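Local coordinates for protein alpha-rhamnosidase (Dictyoglomus thermophilum, PDB 6I60) that probably hydrolyses terminal non-reducing alpha-L-rhamnose residues from alpha-L-rhamnosides, at residues Y530-R535 with E583-G588; M507-L512 with P559-A564; N520-G525 with Q574-K579. One frame throughout, in Å; residues are numbered along the deposited sequence.

All three contacts lie in the six-hairpin glycosidase domain, the helical part of this enzyme. Their segments run along the chain in the order contact 2, contact 3, contact 1, and then in the same order again, so each pair interlocks in sequence. Contacts 1 and 3 share helix 524-535 and have centres about 15 Å apart. Contacts 1 and 2 have centres about 14 Å apart and touch, with Tyr530 and Ile534 packing on Met507. Contacts 2 and 3 have centres about 18 Å apart and do not touch. Helices 559-562, 564-576, 580-584 and 586-599 supply the second segments. One run of helices is thus tied to the next at three places.

Contact 1. Residues Y530-R535 with E583-G588; sequences YLNDIR and EEHYEG
Arg535 and Leu531, on one side of helix 524-535, pack against the ring of His585. The ring sits at the break between helices 580-584 and 586-599, where His585 is the N-cap residue of the second helix.

The arginine can be followed outward. Arg535 CB lies at the edge of the imidazole, 3.6 Å from His585 CE1. CG is anti to the backbone N (chi1 -175°), and this carries the chain on past the ring. Arg535 CG is 4.0 Å from His585 ND1, and Arg535 CD is 4.0 Å from His585 CE1. Bends at chi2 and chi3 (55°) then turn the guanidinium back over its own helix, with the CA of Asn532 against one face. At the tip, Arg535 NH1 makes a long salt bridge to Glu584 OE1, 4.0 Å away, and the carboxylate oxygen lies at the guanidinium edge. Arg535 NH1 also donates to a water 3.1 Å away. That water in turn donates to the backbone O of Glu584.

His585 fills the space beside the helix. Its CE1 comes within 3.4 Å of Leu531 O, and its NE2 is 3.8 Å from Leu531 CB. Its ND1 is hydrogen-bonded to the hydroxyl of Tyr565 on helix 564-576. Asn532 OD1 lies near the ring edge, while its ND2 bonds to Glu340. With an alanine in place of His585, the Tyr565 hydroxyl would probably lose this partner and a gap would open beside Leu531 and the Arg535 chain.

No clear direct hydrogen bond joins the two segments. At the ring the contact is van der Waals packing of methylene groups and a backbone carbonyl on the imidazole. At the arginine tip it is a long ion pair, supplemented by a water bridge from NH1 to the backbone O of Glu584.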
loop_
_atom_site.group_PDB
_atom_site.type_symbol
_atom_site.label_atom_id
_atom_site.label_comp_id
_atom_site.label_asym_id
_atom_site.label_seq_id
_atom_site.Cartn_x
_atom_site.Cartn_y
_atom_site.Cartn_z
ATOM N N TYR A 530 -7.464 -3.322 2.660
ATOM C CA TYR A 530 -8.090 -2.010 2.529
ATOM C C TYR A 530 -9.445 -2.111 1.841
ATOM O O TYR A 530 -10.372 -1.360 2.169
ATOM C CB TYR A 530 -7.171 -1.057 1.766
ATOM C CG TYR A 530 -7.651 0.377 1.780
ATOM C CD1 TYR A 530 -7.897 1.036 2.979
ATOM C CD2 TYR A 530 -7.866 1.071 0.595
ATOM C CE1 TYR A 530 -8.338 2.350 2.998
ATOM C CE2 TYR A 530 -8.308 2.384 0.604
ATOM C CZ TYR A 530 -8.542 3.019 1.808
ATOM O OH TYR A 530 -8.983 4.323 1.822
ATOM N N LEU A 531 -9.574 -3.027 0.876
ATOM C CA LEU A 531 -10.870 -3.248 0.243
ATOM C C LEU A 531 -11.903 -3.719 1.254
ATOM O O LEU A 531 -13.090 -3.390 1.132
ATOM C CB LEU A 531 -10.733 -4.260 -0.895
ATOM C CG LEU A 531 -10.336 -3.683 -2.254
ATOM C CD1 LEU A 531 -10.271 -4.778 -3.308
ATOM C CD2 LEU A 531 -11.305 -2.585 -2.667
ATOM N N ASN A 532 -11.475 -4.484 2.258
ATOM C CA ASN A 532 -12.381 -4.846 3.341
ATOM C C ASN A 532 -12.762 -3.623 4.163
ATOM O O ASN A 532 -13.906 -3.508 4.619
ATOM C CB ASN A 532 -11.742 -5.912 4.230
ATOM C CG ASN A 532 -11.784 -7.293 3.608
ATOM O OD1 ASN A 532 -12.626 -7.581 2.757
ATOM N ND2 ASN A 532 -10.871 -8.157 4.032
ATOM N N ASP A 533 -11.813 -2.704 4.375
ATOM C CA ASP A 533 -12.105 -1.497 5.143
ATOM C C ASP A 533 -13.181 -0.662 4.463
ATOM O O ASP A 533 -14.055 -0.096 5.132
ATOM C CB ASP A 533 -10.831 -0.673 5.335
ATOM C CG ASP A 533 -9.834 -1.345 6.260
ATOM O OD1 ASP A 533 -10.192 -2.365 6.885
ATOM O OD2 ASP A 533 -8.689 -0.851 6.359
ATOM N N ILE A 534 -13.130 -0.570 3.133
ATOM C CA ILE A 534 -14.177 0.128 2.396
ATOM C C ILE A 534 -15.499 -0.617 2.521
ATOM O O ILE A 534 -16.567 -0.003 2.639
ATOM C CB ILE A 534 -13.756 0.306 0.925
ATOM C CG1 ILE A 534 -12.479 1.143 0.843
ATOM C CG2 ILE A 534 -14.873 0.940 0.115
ATOM C CD1 ILE A 534 -11.492 0.641 -0.182
ATOM N N ARG A 535 -15.449 -1.951 2.509
ATOM C CA ARG A 535 -16.661 -2.743 2.688
ATOM C C ARG A 535 -17.239 -2.556 4.086
ATOM O O ARG A 535 -18.464 -2.545 4.261
ATOM C CB ARG A 535 -16.358 -4.217 2.418
ATOM C CG ARG A 535 -17.572 -5.128 2.455
ATOM C CD ARG A 535 -17.196 -6.511 2.957
ATOM N NE ARG A 535 -16.522 -6.460 4.253
ATOM C CZ ARG A 535 -15.526 -7.265 4.612
ATOM N NH1 ARG A 535 -15.084 -8.189 3.767
ATOM N NH2 ARG A 535 -14.973 -7.149 5.813
ATOM N N GLU A 583 -15.604 -10.978 -7.218
ATOM C CA GLU A 583 -16.856 -11.578 -6.768
ATOM C C GLU A 583 -17.128 -11.282 -5.299
ATOM O O GLU A 583 -18.288 -11.104 -4.909
ATOM C CB GLU A 583 -16.834 -13.091 -6.997
ATOM C CG GLU A 583 -16.129 -13.529 -8.270
ATOM C CD GLU A 583 -16.001 -15.040 -8.375
ATOM O OE1 GLU A 583 -15.847 -15.549 -9.506
ATOM O OE2 GLU A 583 -16.057 -15.715 -7.324
ATOM N N GLU A 584 -16.080 -11.221 -4.477
ATOM C CA GLU A 584 -16.261 -11.008 -3.046
ATOM C C GLU A 584 -16.849 -9.635 -2.741
ATOM O O GLU A 584 -17.582 -9.483 -1.756
ATOM C CB GLU A 584 -14.925 -11.195 -2.326
ATOM C CG GLU A 584 -14.970 -10.952 -0.832
ATOM C CD GLU A 584 -13.590 -10.944 -0.210
ATOM O OE1 GLU A 584 -13.445 -10.415 0.914
ATOM O OE2 GLU A 584 -12.650 -11.468 -0.848
ATOM N N HIS A 585 -16.555 -8.629 -3.569
ATOM C CA HIS A 585 -17.034 -7.269 -3.350
ATOM C C HIS A 585 -18.013 -6.812 -4.430
ATOM O O HIS A 585 -18.293 -5.613 -4.538
ATOM C CB HIS A 585 -15.856 -6.296 -3.270
ATOM C CG HIS A 585 -15.017 -6.457 -2.040
ATOM N ND1 HIS A 585 -15.403 -5.980 -0.807
ATOM C CD2 HIS A 585 -13.805 -7.034 -1.857
ATOM C CE1 HIS A 585 -14.469 -6.261 0.084
ATOM N NE2 HIS A 585 -13.489 -6.900 -0.527
ATOM N N TYR A 586 -18.545 -7.744 -5.227
ATOM C CA TYR A 586 -19.395 -7.354 -6.351
ATOM C C TYR A 586 -20.687 -6.699 -5.877
ATOM O O TYR A 586 -21.149 -5.724 -6.480
ATOM C CB TYR A 586 -19.703 -8.564 -7.231
ATOM C CG TYR A 586 -20.495 -8.212 -8.469
ATOM C CD1 TYR A 586 -21.871 -8.400 -8.513
ATOM C CD2 TYR A 586 -19.870 -7.680 -9.589
ATOM C CE1 TYR A 586 -22.601 -8.073 -9.639
ATOM C CE2 TYR A 586 -20.592 -7.350 -10.724
ATOM C CZ TYR A 586 -21.958 -7.549 -10.742
ATOM O OH TYR A 586 -22.688 -7.225 -11.864
ATOM N N GLU A 587 -21.289 -7.223 -4.807
ATOM C CA GLU A 587 -22.508 -6.617 -4.282
ATOM C C GLU A 587 -22.256 -5.200 -3.781
ATOM O O GLU A 587 -23.124 -4.330 -3.918
ATOM C CB GLU A 587 -23.088 -7.485 -3.165
ATOM C CG GLU A 587 -24.024 -8.577 -3.661
ATOM C CD GLU A 587 -25.061 -8.972 -2.625
ATOM O OE1 GLU A 587 -24.877 -8.636 -1.436
ATOM O OE2 GLU A 587 -26.061 -9.618 -3.004
ATOM N N GLY A 588 -21.079 -4.947 -3.203
ATOM C CA GLY A 588 -20.736 -3.591 -2.813
ATOM C C GLY A 588 -20.597 -2.657 -3.997
ATOM O O GLY A 588 -20.929 -1.472 -3.896
HETATM O O HOH W 1 -16.759 -9.275 1.334
#

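Contact 2. Residues M507-L512 with P559-A564; sequences MGDAQL and PAWSTA. With PGE (triethylene glycol), chain J.
Gly508 lies against one face of the Trp561 indole at the centre of a close helix-to-helix packing contact, buried inside the six-hairpin domain. Helix 507-512 meets the short helix 559-562 and the start of the next one. The CA atoms of Gly508 and Trp561 are only 3.9 Å apart.

Gly508 CA makes a CH-pi contact with the indole. It stands 3.5 Å from the centroid of the five-membered ring of Trp561, 5° off the ring normal.

On one side of this contact, Met507 CB touches the backbone O of Trp561. The Met507 chain is bent at chi2 (-89°) and again at chi3, which brings Met507 SD to 3.8 Å from Ala564 CB. One turn on, Gln511 CB packs 3.7 Å from the same Ala564 CB. Thr563 lies next to Gln511, and its hydroxyl bonds to Asp637 on helix 626-648.

The other side is polar. Trp561 NE1 donates to O1 of a triethylene glycol at 2.7 Å (N-H...O 144°). The same O1 donates to Asp509 OD1 at 2.8 Å.

This glycol probably came from the crystallisation liquor. Its place between an indole N-H and a carboxylate is consistent with a polar pocket among the helices of an (alpha/alpha)6 barrel, the catalytic fold of rhamnosidases in this family.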
loop_
_atom_site.group_PDB
_atom_site.type_symbol
_atom_site.label_atom_id
_atom_site.label_comp_id
_atom_site.label_asym_id
_atom_site.label_seq_id
_atom_site.Cartn_x
_atom_site.Cartn_y
_atom_site.Cartn_z
ATOM N N MET A 507 -9.808 8.465 0.251
ATOM C CA MET A 507 -10.049 7.521 -0.836
ATOM C C MET A 507 -9.510 8.026 -2.169
ATOM O O MET A 507 -9.074 7.221 -3.001
ATOM C CB MET A 507 -11.544 7.235 -0.946
ATOM C CG MET A 507 -12.081 6.346 0.158
ATOM S SD MET A 507 -11.959 4.602 -0.270
ATOM C CE MET A 507 -13.481 4.383 -1.195
ATOM N N GLY A 508 -9.535 9.340 -2.395
ATOM C CA GLY A 508 -9.080 9.865 -3.673
ATOM C C GLY A 508 -7.586 9.692 -3.876
ATOM O O GLY A 508 -7.137 9.256 -4.941
ATOM N N ASP A 509 -6.794 10.031 -2.856
ATOM C CA ASP A 509 -5.347 9.894 -2.970
ATOM C C ASP A 509 -4.935 8.439 -3.140
ATOM O O ASP A 509 -3.968 8.147 -3.854
ATOM C CB ASP A 509 -4.665 10.500 -1.743
ATOM C CG ASP A 509 -5.167 11.896 -1.429
ATOM O OD1 ASP A 509 -6.359 12.172 -1.683
ATOM O OD2 ASP A 509 -4.369 12.718 -0.930
ATOM N N ALA A 510 -5.658 7.515 -2.501
ATOM C CA ALA A 510 -5.326 6.101 -2.622
ATOM C C ALA A 510 -5.684 5.553 -3.997
ATOM O O ALA A 510 -5.014 4.639 -4.492
ATOM C CB ALA A 510 -6.039 5.302 -1.533
ATOM N N GLN A 511 -6.726 6.096 -4.627
ATOM C CA GLN A 511 -7.143 5.600 -5.933
ATOM C C GLN A 511 -6.184 6.046 -7.029
ATOM O O GLN A 511 -5.804 5.246 -7.892
ATOM C CB GLN A 511 -8.564 6.074 -6.239
ATOM C CG GLN A 511 -9.002 5.846 -7.675
ATOM C CD GLN A 511 -8.851 7.085 -8.538
ATOM O OE1 GLN A 511 -9.164 8.198 -8.110
ATOM N NE2 GLN A 511 -8.366 6.896 -9.761
ATOM N N LEU A 512 -5.776 7.319 -7.008
ATOM C CA LEU A 512 -4.958 7.859 -8.089
ATOM C C LEU A 512 -3.533 7.321 -8.056
ATOM O O LEU A 512 -2.870 7.270 -9.099
ATOM C CB LEU A 512 -4.943 9.384 -8.023
ATOM C CG LEU A 512 -6.281 10.072 -8.294
ATOM C CD1 LEU A 512 -6.259 11.492 -7.764
ATOM C CD2 LEU A 512 -6.611 10.051 -9.781
ATOM N N PRO A 559 -17.488 11.488 -6.018
ATOM C CA PRO A 559 -17.335 10.398 -6.997
ATOM C C PRO A 559 -15.890 10.140 -7.390
ATOM O O PRO A 559 -15.509 8.981 -7.599
ATOM C CB PRO A 559 -18.180 10.878 -8.184
ATOM C CG PRO A 559 -19.188 11.796 -7.576
ATOM C CD PRO A 559 -18.477 12.490 -6.451
ATOM N N ALA A 560 -15.067 11.189 -7.486
ATOM C CA ALA A 560 -13.647 10.998 -7.762
ATOM C C ALA A 560 -12.920 10.340 -6.599
ATOM O O ALA A 560 -11.819 9.812 -6.789
ATOM C CB ALA A 560 -12.986 12.336 -8.093
ATOM N N TRP A 561 -13.507 10.366 -5.404
ATOM C CA TRP A 561 -12.929 9.743 -4.222
ATOM C C TRP A 561 -13.484 8.338 -4.000
ATOM O O TRP A 561 -12.719 7.377 -3.869
ATOM C CB TRP A 561 -13.192 10.622 -2.992
ATOM C CG TRP A 561 -12.072 11.566 -2.656
ATOM C CD1 TRP A 561 -11.402 11.648 -1.470
ATOM C CD2 TRP A 561 -11.498 12.564 -3.509
ATOM N NE1 TRP A 561 -10.446 12.631 -1.532
ATOM C CE2 TRP A 561 -10.482 13.209 -2.774
ATOM C CE3 TRP A 561 -11.742 12.976 -4.823
ATOM C CZ2 TRP A 561 -9.712 14.239 -3.308
ATOM C CZ3 TRP A 561 -10.976 13.998 -5.351
ATOM C CH2 TRP A 561 -9.974 14.618 -4.595
ATOM N N SER A 562 -14.811 8.203 -3.976
ATOM C CA SER A 562 -15.446 6.920 -3.701
ATOM C C SER A 562 -15.207 5.891 -4.795
ATOM O O SER A 562 -15.509 4.711 -4.583
ATOM C CB SER A 562 -16.948 7.114 -3.499
ATOM O OG SER A 562 -17.212 7.892 -2.347
ATOM N N THR A 563 -14.676 6.299 -5.950
ATOM C CA THR A 563 -14.360 5.350 -7.011
ATOM C C THR A 563 -13.244 4.387 -6.629
ATOM O O THR A 563 -12.987 3.438 -7.377
ATOM C CB THR A 563 -13.969 6.098 -8.285
ATOM O OG1 THR A 563 -13.906 5.178 -9.382
ATOM C CG2 THR A 563 -12.613 6.763 -8.111
ATOM N N ALA A 564 -12.583 4.606 -5.489
ATOM C CA ALA A 564 -11.485 3.742 -5.073
ATOM C C ALA A 564 -11.940 2.319 -4.779
ATOM O O ALA A 564 -11.110 1.404 -4.793
ATOM C CB ALA A 564 -10.795 4.330 -3.841
HETATM C C1 PGE J . -7.448 14.841 -0.120
HETATM O O1 PGE J . -8.259 13.710 -0.406
HETATM C C2 PGE J . -8.308 16.088 -0.161
HETATM O O2 PGE J . -9.117 16.131 0.997
HETATM C C3 PGE J . -9.546 17.429 1.362
HETATM C C4 PGE J . -8.385 18.204 1.960
HETATM O O4 PGE J . -4.999 15.692 2.868
HETATM C C6 PGE J . -5.276 16.807 2.031
HETATM C C5 PGE J . -6.202 17.770 2.749
HETATM O O3 PGE J . -7.535 17.312 2.656
#

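Contact 3. Residues N520-G525 with Q574-K579; sequences NFDMIG and QYYGDK
Ile524 and Tyr576 hold the nearest backbone approach, with their CA atoms 7.6 Å apart. Each segment spans a helix end and the connection beside it. The first leaves helix 514-520 at Phe521 and enters helix 524-535 at Ile524. The second leaves helix 564-576 at Gly577, which has positive phi, and leads to helix 580-584. The contact thus joins two inter-helix connections of the (alpha/alpha)6 barrel, the fold of the six-hairpin domain.

Ile524 stands over one face of the Tyr576 ring, with its CB 3.8 Å from the ring centroid and 5° off the normal, a CH-pi contact. Its CG1 is anti to the backbone N (chi1 179°). That points CG1 along the ring, and Ile524 CD1 ends near its root, 3.5 Å from Tyr576 CB. Ile524 CG2 touches the outer part of the ring, 4.0 Å from Tyr576 CE2. The isoleucine runs along the ring from hydroxyl end to root, counter to the tyrosine.

Asp578 closes the far end of the isoleucine. Its OD2 is 4.1 Å from Ile524 CD1 and also forms a weak, long ion pair with Arg528 one turn further along helix 524-535. Its OD1 caps the backbone N of Tyr580 with a weak bond, so the carboxylate weakly links its own turn to helix 524-535. Nearby, Tyr576 also touches Ile518 of helix 514-520, and Ile524 touches Phe39 in a loop far earlier in the chain.

The polar tip ties the tyrosine to the turn: Met523 N donates to Tyr576 OH across 3.2 Å, in a nearly straight bond of 172°.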
loop_
_atom_site.group_PDB
_atom_site.type_symbol
_atom_site.label_atom_id
_atom_site.label_comp_id
_atom_site.label_asym_id
_atom_site.label_seq_id
_atom_site.Cartn_x
_atom_site.Cartn_y
_atom_site.Cartn_z
ATOM N N ASN A 520 5.493 -0.596 -8.164
ATOM C CA ASN A 520 6.699 -0.503 -7.352
ATOM C C ASN A 520 6.751 -1.525 -6.226
ATOM O O ASN A 520 7.844 -1.982 -5.870
ATOM C CB ASN A 520 6.825 0.903 -6.759
ATOM C CG ASN A 520 7.410 1.896 -7.740
ATOM O OD1 ASN A 520 8.405 1.615 -8.407
ATOM N ND2 ASN A 520 6.791 3.068 -7.832
ATOM N N PHE A 521 5.606 -1.895 -5.655
ATOM C CA PHE A 521 5.580 -2.739 -4.469
ATOM C C PHE A 521 4.516 -3.816 -4.615
ATOM O O PHE A 521 3.569 -3.684 -5.395
ATOM C CB PHE A 521 5.325 -1.912 -3.200
ATOM C CG PHE A 521 6.062 -0.600 -3.174
ATOM C CD1 PHE A 521 7.430 -0.561 -2.960
ATOM C CD2 PHE A 521 5.388 0.593 -3.370
ATOM C CE1 PHE A 521 8.110 0.641 -2.938
ATOM C CE2 PHE A 521 6.064 1.798 -3.349
ATOM C CZ PHE A 521 7.426 1.820 -3.133
ATOM N N ASP A 522 4.695 -4.896 -3.857
ATOM C CA ASP A 522 3.701 -5.961 -3.760
ATOM C C ASP A 522 2.555 -5.466 -2.885
ATOM O O ASP A 522 2.715 -5.318 -1.668
ATOM C CB ASP A 522 4.333 -7.226 -3.187
ATOM C CG ASP A 522 3.388 -8.414 -3.202
ATOM O OD1 ASP A 522 3.872 -9.564 -3.125
ATOM O OD2 ASP A 522 2.161 -8.199 -3.289
ATOM N N MET A 523 1.397 -5.213 -3.496
ATOM C CA MET A 523 0.297 -4.547 -2.810
ATOM C C MET A 523 -0.983 -5.366 -2.723
ATOM O O MET A 523 -1.971 -4.868 -2.172
ATOM C CB MET A 523 -0.023 -3.211 -3.496
ATOM C CG MET A 523 1.183 -2.327 -3.740
ATOM S SD MET A 523 1.583 -1.302 -2.317
ATOM C CE MET A 523 -0.054 -0.802 -1.791
ATOM N N ILE A 524 -1.005 -6.597 -3.245
ATOM C CA ILE A 524 -2.255 -7.353 -3.277
ATOM C C ILE A 524 -2.716 -7.697 -1.865
ATOM O O ILE A 524 -3.915 -7.664 -1.565
ATOM C CB ILE A 524 -2.111 -8.610 -4.156
ATOM C CG1 ILE A 524 -3.422 -9.397 -4.163
ATOM C CG2 ILE A 524 -0.957 -9.481 -3.680
ATOM C CD1 ILE A 524 -3.787 -9.967 -5.505
ATOM N N GLY A 525 -1.778 -8.021 -0.970
ATOM C CA GLY A 525 -2.148 -8.246 0.416
ATOM C C GLY A 525 -2.582 -6.977 1.120
ATOM O O GLY A 525 -3.472 -7.009 1.975
ATOM N N GLN A 574 -6.467 -6.737 -12.661
ATOM C CA GLN A 574 -5.718 -6.396 -13.867
ATOM C C GLN A 574 -4.251 -6.789 -13.742
ATOM O O GLN A 574 -3.672 -7.353 -14.679
ATOM C CB GLN A 574 -5.851 -4.900 -14.157
ATOM C CG GLN A 574 -4.970 -4.393 -15.293
ATOM C CD GLN A 574 -5.015 -2.878 -15.444
ATOM O OE1 GLN A 574 -5.105 -2.144 -14.459
ATOM N NE2 GLN A 574 -4.950 -2.404 -16.685
ATOM N N TYR A 575 -3.634 -6.511 -12.594
ATOM C CA TYR A 575 -2.202 -6.715 -12.420
ATOM C C TYR A 575 -1.854 -7.998 -11.678
ATOM O O TYR A 575 -0.674 -8.361 -11.626
ATOM C CB TYR A 575 -1.588 -5.516 -11.685
ATOM C CG TYR A 575 -1.414 -4.299 -12.566
ATOM C CD1 TYR A 575 -0.408 -4.250 -13.524
ATOM C CD2 TYR A 575 -2.256 -3.202 -12.445
ATOM C CE1 TYR A 575 -0.245 -3.141 -14.334
ATOM C CE2 TYR A 575 -2.102 -2.089 -13.251
ATOM C CZ TYR A 575 -1.095 -2.065 -14.194
ATOM O OH TYR A 575 -0.937 -0.960 -14.997
ATOM N N TYR A 576 -2.838 -8.693 -11.108
ATOM C CA TYR A 576 -2.582 -9.945 -10.412
ATOM C C TYR A 576 -3.447 -11.105 -10.884
ATOM O O TYR A 576 -3.141 -12.252 -10.536
ATOM C CB TYR A 576 -2.781 -9.774 -8.899
ATOM C CG TYR A 576 -1.844 -8.780 -8.253
ATOM C CD1 TYR A 576 -2.243 -7.470 -8.026
ATOM C CD2 TYR A 576 -0.565 -9.153 -7.861
ATOM C CE1 TYR A 576 -1.390 -6.555 -7.430
ATOM C CE2 TYR A 576 0.295 -8.245 -7.263
ATOM C CZ TYR A 576 -0.124 -6.948 -7.051
ATOM O OH TYR A 576 0.723 -6.037 -6.461
ATOM N N GLY A 577 -4.502 -10.855 -11.651
ATOM C CA GLY A 577 -5.378 -11.929 -12.090
ATOM C C GLY A 577 -6.171 -12.572 -10.973
ATOM O O GLY A 577 -6.335 -13.799 -10.961
ATOM N N ASP A 578 -6.664 -11.775 -10.031
ATOM C CA ASP A 578 -7.439 -12.261 -8.892
ATOM C C ASP A 578 -8.901 -11.893 -9.135
ATOM O O ASP A 578 -9.383 -10.861 -8.669
ATOM C CB ASP A 578 -6.922 -11.668 -7.582
ATOM C CG ASP A 578 -7.617 -12.248 -6.367
ATOM O OD1 ASP A 578 -8.269 -13.303 -6.505
ATOM O OD2 ASP A 578 -7.511 -11.651 -5.274
ATOM N N LYS A 579 -9.605 -12.751 -9.878
ATOM C CA LYS A 579 -11.026 -12.539 -10.118
ATOM C C LYS A 579 -11.871 -12.793 -8.878
ATOM O O LYS A 579 -13.037 -12.383 -8.849
ATOM C CB LYS A 579 -11.508 -13.433 -11.264
ATOM C CG LYS A 579 -11.284 -14.920 -11.033
ATOM C CD LYS A 579 -11.607 -15.730 -12.282
ATOM C CE LYS A 579 -12.980 -16.379 -12.185
ATOM N NZ LYS A 579 -13.557 -16.670 -13.529
#